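Local coordinates for glycosyl hydrolases family 2, sugar binding domain protein (Bacteroides uniformis str. 3978 T3 ii, PDB 6D1P) that probably hydrolyses glycosidic bonds as a family 2 glycoside hydrolase, acting as a beta-glucuronidase in a bacterium of the human gut, at residues Y399-I411 with F446-D458. Sequence-based numbering, arbitrary orientation.
Sequences YKNQARRMLTNMI and FMGELHDLAHRLD
Arg404 reaches across from one helix to grip Glu449 of the next, side-on, through two nitrogens of a salt bridge. Its NH2 meets Glu449 OE1 at 3.0 Å, nearly straight at 173° and on the syn lone pair; NE hydrogen-bonds Glu449 OE2 from above the carboxylate plane, at a short modelled 2.5 Å. Arginine suits the place because its third nitrogen, NH1, still donates to Asn401 OD1 one turn back (2.9 Å), though this bond is bent and comes from above the carbonyl plane, not along a lone pair. The chain, extended from CG to NE, brings one guanidinium face under Phe446 CE1, the two planes almost perpendicular. The Phe446 ring is clasped between Lys400 CG, a CH-pi contact 4.0 Å from its centroid, and Leu450 CG of its own helix. Thr408 OG1, beside the backbone N (chi1 -62°), turns back to donate to Arg404 O (2.8 Å) while lying against Leu453 CD2 and Leu457 CD1. Further along, Leu407 CD2 and Ile411 CD1 close on Ala454, small enough to admit both. Asp458, just past the helix end, packs CB on Ile411 CG2; its carboxylate hydrogen-bonds Thr460 and Trp423 and salt-bridges Arg461. A leucine in place of Arg404 would probably leave Glu449 without its cross-helix mate and Asn401 OD1 without this donor. Apolar packing thus joins two TIM-barrel helices 25° from parallel, while the two-point grip probably fixes the guanidinium's rotation and their register.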
ATOM      1  N   TYR A 399       8.752  21.144 -15.704  1.00 25.17           N
ATOM      2  CA  TYR A 399       9.912  20.275 -15.685  1.00 22.91           C
ATOM      3  C   TYR A 399      11.201  21.087 -15.852  1.00 24.19           C
ATOM      4  O   TYR A 399      12.140  20.942 -15.060  1.00 23.87           O
ATOM      5  CB  TYR A 399       9.702  19.231 -16.783  1.00 21.62           C
ATOM      6  CG  TYR A 399      10.780  18.201 -17.098  1.00 26.46           C
ATOM      7  CD1 TYR A 399      10.500  16.839 -16.994  1.00 21.78           C
ATOM      8  CD2 TYR A 399      12.031  18.574 -17.585  1.00 24.00           C
ATOM      9  CE1 TYR A 399      11.424  15.891 -17.329  1.00 20.76           C
ATOM     10  CE2 TYR A 399      12.981  17.617 -17.925  1.00 24.01           C
ATOM     11  CZ  TYR A 399      12.663  16.281 -17.793  1.00 23.55           C
ATOM     12  OH  TYR A 399      13.561  15.299 -18.122  1.00 23.36           O
ATOM     13  N   LYS A 400      11.249  21.976 -16.853  1.00 23.15           N
ATOM     14  CA  LYS A 400      12.473  22.751 -17.095  1.00 27.73           C
ATOM     15  C   LYS A 400      12.759  23.706 -15.942  1.00 26.56           C
ATOM     16  O   LYS A 400      13.920  23.910 -15.561  1.00 27.58           O
ATOM     17  CB  LYS A 400      12.374  23.547 -18.401  1.00 27.96           C
ATOM     18  CG  LYS A 400      12.365  22.732 -19.676  1.00 28.60           C
ATOM     19  CD  LYS A 400      11.985  23.609 -20.880  1.00 31.71           C
ATOM     20  CE  LYS A 400      11.048  22.880 -21.861  1.00 33.98           C
ATOM     21  NZ  LYS A 400      11.499  23.026 -23.293  1.00 36.97           N
ATOM     22  N   ASN A 401      11.713  24.307 -15.382  1.00 27.02           N
ATOM     23  CA  ASN A 401      11.908  25.190 -14.245  1.00 27.11           C
ATOM     24  C   ASN A 401      12.418  24.437 -13.034  1.00 23.37           C
ATOM     25  O   ASN A 401      13.165  25.004 -12.236  1.00 26.71           O
ATOM     26  CB  ASN A 401      10.606  25.916 -13.910  1.00 25.78           C
ATOM     27  CG  ASN A 401      10.449  27.189 -14.709  1.00 28.11           C
ATOM     28  OD1 ASN A 401      11.441  27.775 -15.159  1.00 30.41           O
ATOM     29  ND2 ASN A 401       9.207  27.619 -14.909  1.00 24.97           N
ATOM     30  N   GLN A 402      12.010  23.182 -12.858  1.00 24.66           N
ATOM     31  CA  GLN A 402      12.528  22.427 -11.724  1.00 26.42           C
ATOM     32  C   GLN A 402      14.025  22.184 -11.885  1.00 21.86           C
ATOM     33  O   GLN A 402      14.788  22.305 -10.923  1.00 23.80           O
ATOM     34  CB  GLN A 402      11.769  21.101 -11.546  1.00 23.16           C
ATOM     35  CG  GLN A 402      12.400  20.231 -10.438  1.00 22.46           C
ATOM     36  CD  GLN A 402      11.800  18.835 -10.315  1.00 27.08           C
ATOM     37  OE1 GLN A 402      10.956  18.425 -11.119  1.00 28.52           O
ATOM     38  NE2 GLN A 402      12.223  18.104  -9.292  1.00 22.53           N
ATOM     39  N   ALA A 403      14.469  21.886 -13.104  1.00 23.80           N
ATOM     40  CA  ALA A 403      15.899  21.702 -13.337  1.00 24.56           C
ATOM     41  C   ALA A 403      16.672  23.000 -13.113  1.00 25.51           C
ATOM     42  O   ALA A 403      17.721  23.001 -12.448  1.00 24.25           O
ATOM     43  CB  ALA A 403      16.131  21.158 -14.746  1.00 22.46           C
ATOM     44  N   ARG A 404      16.160  24.124 -13.633  1.00 23.98           N
ATOM     45  CA  ARG A 404      16.819  25.401 -13.373  1.00 25.95           C
ATOM     46  C   ARG A 404      16.832  25.705 -11.882  1.00 30.54           C
ATOM     47  O   ARG A 404      17.841  26.182 -11.343  1.00 29.09           O
ATOM     48  CB  ARG A 404      16.124  26.538 -14.117  1.00 24.77           C
ATOM     49  CG  ARG A 404      16.045  26.375 -15.613  1.00 26.79           C
ATOM     50  CD  ARG A 404      15.100  27.426 -16.190  1.00 30.42           C
ATOM     51  NE  ARG A 404      15.019  27.383 -17.645  1.00 25.48           N
ATOM     52  CZ  ARG A 404      13.894  27.195 -18.332  1.00 34.77           C
ATOM     53  NH1 ARG A 404      12.718  27.039 -17.705  1.00 31.84           N
ATOM     54  NH2 ARG A 404      13.939  27.179 -19.665  1.00 32.28           N
ATOM     55  N   ARG A 405      15.721  25.421 -11.195  1.00 24.18           N
ATOM     56  CA  ARG A 405      15.658  25.698  -9.768  1.00 25.43           C
ATOM     57  C   ARG A 405      16.612  24.805  -8.985  1.00 28.11           C
ATOM     58  O   ARG A 405      17.291  25.274  -8.061  1.00 27.17           O
ATOM     59  CB  ARG A 405      14.229  25.511  -9.264  1.00 28.03           C
ATOM     60  CG  ARG A 405      14.024  25.896  -7.815  1.00 26.91           C
ATOM     61  CD  ARG A 405      12.528  25.860  -7.465  1.00 31.49           C
ATOM     62  NE  ARG A 405      11.972  24.511  -7.523  1.00 26.86           N
ATOM     63  CZ  ARG A 405      11.123  24.085  -8.456  1.00 29.00           C
ATOM     64  NH1 ARG A 405      10.726  24.919  -9.408  1.00 29.95           N
ATOM     65  NH2 ARG A 405      10.653  22.831  -8.425  1.00 23.71           N
ATOM     66  N   MET A 406      16.675  23.515  -9.316  1.00 23.07           N
ATOM     67  CA  MET A 406      17.530  22.639  -8.521  1.00 27.67           C
ATOM     68  C   MET A 406      19.006  22.903  -8.814  1.00 28.05           C
ATOM     69  O   MET A 406      19.839  22.870  -7.900  1.00 24.88           O
ATOM     70  CB  MET A 406      17.147  21.175  -8.749  1.00 23.16           C
ATOM     71  CG  MET A 406      15.757  20.853  -8.192  1.00 24.22           C
ATOM     72  SD  MET A 406      15.287  19.109  -8.224  1.00 24.56           S
ATOM     73  CE  MET A 406      16.144  18.456  -6.792  1.00 21.16           C
ATOM     74  N   LEU A 407      19.350  23.205 -10.069  1.00 27.06           N
ATOM     75  CA  LEU A 407      20.729  23.593 -10.357  1.00 28.79           C
ATOM     76  C   LEU A 407      21.112  24.820  -9.546  1.00 27.85           C
ATOM     77  O   LEU A 407      22.165  24.848  -8.895  1.00 24.86           O
ATOM     78  CB  LEU A 407      20.915  23.854 -11.850  1.00 24.21           C
ATOM     79  CG  LEU A 407      22.335  24.271 -12.218  1.00 25.95           C
ATOM     80  CD1 LEU A 407      23.331  23.222 -11.802  1.00 19.30           C
ATOM     81  CD2 LEU A 407      22.413  24.524 -13.712  1.00 27.45           C
ATOM     82  N   THR A 408      20.226  25.820  -9.532  1.00 27.62           N
ATOM     83  CA  THR A 408      20.457  27.038  -8.765  1.00 27.20           C
ATOM     84  C   THR A 408      20.618  26.735  -7.281  1.00 30.34           C
ATOM     85  O   THR A 408      21.560  27.215  -6.635  1.00 34.16           O
ATOM     86  CB  THR A 408      19.302  28.011  -9.004  1.00 26.64           C
ATOM     87  OG1 THR A 408      19.263  28.352 -10.397  1.00 26.21           O
ATOM     88  CG2 THR A 408      19.451  29.264  -8.170  1.00 25.06           C
ATOM     89  N   ASN A 409      19.718  25.914  -6.729  1.00 27.68           N
ATOM     90  CA  ASN A 409      19.777  25.594  -5.306  1.00 26.28           C
ATOM     91  C   ASN A 409      21.033  24.797  -4.975  1.00 26.26           C
ATOM     92  O   ASN A 409      21.695  25.060  -3.966  1.00 26.10           O
ATOM     93  CB  ASN A 409      18.526  24.818  -4.878  1.00 25.56           C
ATOM     94  CG  ASN A 409      17.295  25.695  -4.757  1.00 29.28           C
ATOM     95  OD1 ASN A 409      17.394  26.906  -4.642  1.00 32.81           O
ATOM     96  ND2 ASN A 409      16.118  25.072  -4.761  1.00 29.53           N
ATOM     97  N   MET A 410      21.376  23.820  -5.810  1.00 23.47           N
ATOM     98  CA  MET A 410      22.546  22.995  -5.538  1.00 23.55           C
ATOM     99  C   MET A 410      23.816  23.836  -5.482  1.00 26.62           C
ATOM    100  O   MET A 410      24.634  23.688  -4.569  1.00 27.53           O
ATOM    101  CB  MET A 410      22.679  21.919  -6.604  1.00 23.17           C
ATOM    102  CG  MET A 410      23.675  20.855  -6.247  1.00 24.81           C
ATOM    103  SD  MET A 410      23.926  19.725  -7.610  1.00 28.34           S
ATOM    104  CE  MET A 410      24.492  20.867  -8.859  1.00 24.36           C
ATOM    105  N   ILE A 411      23.994  24.720  -6.462  1.00 29.05           N
ATOM    106  CA  ILE A 411      25.183  25.557  -6.523  1.00 27.94           C
ATOM    107  C   ILE A 411      25.191  26.556  -5.376  1.00 28.35           C
ATOM    108  O   ILE A 411      26.184  26.693  -4.660  1.00 32.69           O
ATOM    109  CB  ILE A 411      25.259  26.259  -7.887  1.00 32.42           C
ATOM    110  CG1 ILE A 411      25.627  25.247  -8.975  1.00 29.94           C
ATOM    111  CG2 ILE A 411      26.241  27.413  -7.828  1.00 29.16           C
ATOM    112  CD1 ILE A 411      25.400  25.772 -10.360  1.00 28.70           C
ATOM    113  N   PHE A 446      18.359  23.014 -24.147  1.00 28.78           N
ATOM    114  CA  PHE A 446      18.200  23.158 -22.705  1.00 26.69           C
ATOM    115  C   PHE A 446      19.485  22.792 -21.968  1.00 26.04           C
ATOM    116  O   PHE A 446      19.828  23.421 -20.961  1.00 26.93           O
ATOM    117  CB  PHE A 446      17.026  22.309 -22.222  1.00 28.30           C
ATOM    118  CG  PHE A 446      16.697  22.505 -20.771  1.00 27.54           C
ATOM    119  CD1 PHE A 446      16.308  23.747 -20.300  1.00 23.40           C
ATOM    120  CD2 PHE A 446      16.786  21.449 -19.877  1.00 25.83           C
ATOM    121  CE1 PHE A 446      16.018  23.934 -18.961  1.00 24.27           C
ATOM    122  CE2 PHE A 446      16.492  21.625 -18.541  1.00 21.52           C
ATOM    123  CZ  PHE A 446      16.114  22.870 -18.080  1.00 23.42           C
ATOM    124  N   MET A 447      20.215  21.788 -22.453  1.00 24.44           N
ATOM    125  CA  MET A 447      21.521  21.504 -21.867  1.00 27.51           C
ATOM    126  C   MET A 447      22.426  22.729 -21.943  1.00 26.42           C
ATOM    127  O   MET A 447      23.111  23.070 -20.970  1.00 29.13           O
ATOM    128  CB  MET A 447      22.181  20.315 -22.571  1.00 28.35           C
ATOM    129  CG  MET A 447      23.451  19.830 -21.885  1.00 24.11           C
ATOM    130  SD  MET A 447      23.103  19.076 -20.270  1.00 29.20           S
ATOM    131  CE  MET A 447      22.422  17.507 -20.809  1.00 25.50           C
ATOM    132  N   GLY A 448      22.421  23.425 -23.083  1.00 28.58           N
ATOM    133  CA  GLY A 448      23.270  24.600 -23.225  1.00 25.30           C
ATOM    134  C   GLY A 448      22.834  25.739 -22.333  1.00 27.43           C
ATOM    135  O   GLY A 448      23.669  26.487 -21.826  1.00 26.69           O
ATOM    136  N   GLU A 449      21.521  25.886 -22.122  1.00 26.55           N
ATOM    137  CA  GLU A 449      21.036  26.878 -21.166  1.00 28.83           C
ATOM    138  C   GLU A 449      21.524  26.564 -19.754  1.00 28.83           C
ATOM    139  O   GLU A 449      21.922  27.468 -19.007  1.00 29.52           O
ATOM    140  CB  GLU A 449      19.504  26.943 -21.194  1.00 28.51           C
ATOM    141  CG  GLU A 449      18.916  27.869 -20.121  1.00 30.11           C
ATOM    142  CD  GLU A 449      17.381  27.858 -20.031  1.00 31.62           C
ATOM    143  OE1 GLU A 449      16.692  27.368 -20.957  1.00 27.30           O
ATOM    144  OE2 GLU A 449      16.864  28.370 -19.018  1.00 31.08           O
ATOM    145  N   LEU A 450      21.473  25.283 -19.368  1.00 25.73           N
ATOM    146  CA  LEU A 450      21.904  24.883 -18.031  1.00 33.00           C
ATOM    147  C   LEU A 450      23.402  25.091 -17.856  1.00 26.28           C
ATOM    148  O   LEU A 450      23.838  25.586 -16.817  1.00 24.66           O
ATOM    149  CB  LEU A 450      21.525  23.422 -17.751  1.00 27.17           C
ATOM    150  CG  LEU A 450      20.035  23.132 -17.492  1.00 28.26           C
ATOM    151  CD1 LEU A 450      19.781  21.618 -17.306  1.00 27.07           C
ATOM    152  CD2 LEU A 450      19.513  23.902 -16.280  1.00 24.82           C
ATOM    153  N   HIS A 451      24.200  24.751 -18.868  1.00 26.40           N
ATOM    154  CA  HIS A 451      25.637  25.009 -18.764  1.00 30.02           C
ATOM    155  C   HIS A 451      25.923  26.493 -18.544  1.00 31.54           C
ATOM    156  O   HIS A 451      26.740  26.854 -17.686  1.00 28.89           O
ATOM    157  CB  HIS A 451      26.364  24.502 -20.006  1.00 26.47           C
ATOM    158  CG  HIS A 451      27.781  24.973 -20.098  1.00 35.94           C
ATOM    159  ND1 HIS A 451      28.825  24.326 -19.473  1.00 31.03           N
ATOM    160  CD2 HIS A 451      28.323  26.044 -20.728  1.00 29.59           C
ATOM    161  CE1 HIS A 451      29.948  24.972 -19.726  1.00 36.01           C
ATOM    162  NE2 HIS A 451      29.670  26.013 -20.490  1.00 31.39           N
ATOM    163  N   ASP A 452      25.240  27.365 -19.294  1.00 30.00           N
ATOM    164  CA  ASP A 452      25.453  28.800 -19.138  1.00 30.11           C
ATOM    165  C   ASP A 452      24.985  29.276 -17.773  1.00 30.82           C
ATOM    166  O   ASP A 452      25.598  30.172 -17.175  1.00 31.94           O
ATOM    167  CB  ASP A 452      24.727  29.569 -20.240  1.00 32.52           C
ATOM    168  CG  ASP A 452      25.306  29.315 -21.599  1.00 31.20           C
ATOM    169  OD1 ASP A 452      26.505  29.033 -21.671  1.00 35.95           O
ATOM    170  OD2 ASP A 452      24.569  29.386 -22.601  1.00 35.98           O
ATOM    171  N   LEU A 453      23.891  28.700 -17.272  1.00 27.39           N
ATOM    172  CA  LEU A 453      23.384  29.090 -15.961  1.00 31.94           C
ATOM    173  C   LEU A 453      24.394  28.755 -14.871  1.00 31.02           C
ATOM    174  O   LEU A 453      24.652  29.574 -13.983  1.00 32.14           O
ATOM    175  CB  LEU A 453      22.035  28.408 -15.689  1.00 27.10           C
ATOM    176  CG  LEU A 453      21.334  28.643 -14.348  1.00 26.49           C
ATOM    177  CD1 LEU A 453      21.216  30.118 -14.089  1.00 31.55           C
ATOM    178  CD2 LEU A 453      19.926  27.989 -14.292  1.00 22.69           C
ATOM    179  N   ALA A 454      24.981  27.555 -14.931  1.00 29.68           N
ATOM    180  CA  ALA A 454      25.986  27.161 -13.950  1.00 30.30           C
ATOM    181  C   ALA A 454      27.219  28.057 -14.035  1.00 33.06           C
ATOM    182  O   ALA A 454      27.698  28.580 -13.021  1.00 31.31           O
ATOM    183  CB  ALA A 454      26.367  25.697 -14.159  1.00 29.08           C
ATOM    184  N   HIS A 455      27.752  28.256 -15.242  1.00 33.61           N
ATOM    185  CA  HIS A 455      28.932  29.106 -15.344  1.00 37.41           C
ATOM    186  C   HIS A 455      28.622  30.537 -14.942  1.00 34.76           C
ATOM    187  O   HIS A 455      29.494  31.229 -14.422  1.00 36.45           O
ATOM    188  CB  HIS A 455      29.531  29.031 -16.748  1.00 33.60           C
ATOM    189  CG  HIS A 455      30.666  28.070 -16.829  1.00 41.15           C
ATOM    190  ND1 HIS A 455      31.977  28.475 -16.967  1.00 50.27           N
ATOM    191  CD2 HIS A 455      30.699  26.722 -16.698  1.00 42.24           C
ATOM    192  CE1 HIS A 455      32.766  27.412 -16.958  1.00 51.36           C
ATOM    193  NE2 HIS A 455      32.016  26.336 -16.791  1.00 42.61           N
ATOM    194  N   ARG A 456      27.380  30.985 -15.119  1.00 37.65           N
ATOM    195  CA  ARG A 456      27.051  32.329 -14.668  1.00 36.62           C
ATOM    196  C   ARG A 456      26.957  32.374 -13.153  1.00 38.90           C
ATOM    197  O   ARG A 456      27.390  33.347 -12.526  1.00 38.55           O
ATOM    198  CB  ARG A 456      25.751  32.798 -15.314  1.00 35.56           C
ATOM    199  CG  ARG A 456      25.394  34.244 -15.042  1.00 37.82           C
ATOM    200  CD  ARG A 456      23.967  34.499 -15.506  1.00 48.31           C
ATOM    201  NE  ARG A 456      22.989  34.212 -14.453  1.00 55.63           N
ATOM    202  CZ  ARG A 456      21.801  33.635 -14.653  1.00 60.10           C
ATOM    203  NH1 ARG A 456      21.432  33.248 -15.874  1.00 55.53           N
ATOM    204  NH2 ARG A 456      20.983  33.424 -13.624  1.00 53.92           N
ATOM    205  N   LEU A 457      26.416  31.318 -12.543  1.00 37.02           N
ATOM    206  CA  LEU A 457      26.264  31.319 -11.096  1.00 37.46           C
ATOM    207  C   LEU A 457      27.602  31.110 -10.395  1.00 34.14           C
ATOM    208  O   LEU A 457      27.859  31.720  -9.352  1.00 36.79           O
ATOM    209  CB  LEU A 457      25.268  30.237 -10.652  1.00 35.72           C
ATOM    210  CG  LEU A 457      23.757  30.405 -10.764  1.00 36.82           C
ATOM    211  CD1 LEU A 457      23.104  29.306  -9.946  1.00 39.48           C
ATOM    212  CD2 LEU A 457      23.263  31.765 -10.304  1.00 36.57           C
ATOM    213  N   ASP A 458      28.451  30.227 -10.919  1.00 31.87           N
ATOM    214  CA  ASP A 458      29.699  29.869 -10.247  1.00 33.44           C
ATOM    215  C   ASP A 458      30.792  29.668 -11.284  1.00 37.36           C
ATOM    216  O   ASP A 458      31.053  28.542 -11.731  1.00 34.31           O
ATOM    217  CB  ASP A 458      29.542  28.621  -9.377  1.00 28.12           C
ATOM    218  CG  ASP A 458      30.861  28.178  -8.742  1.00 35.03           C
ATOM    219  OD1 ASP A 458      31.809  28.999  -8.615  1.00 37.08           O
ATOM    220  OD2 ASP A 458      30.963  26.987  -8.382  1.00 36.05           O
TER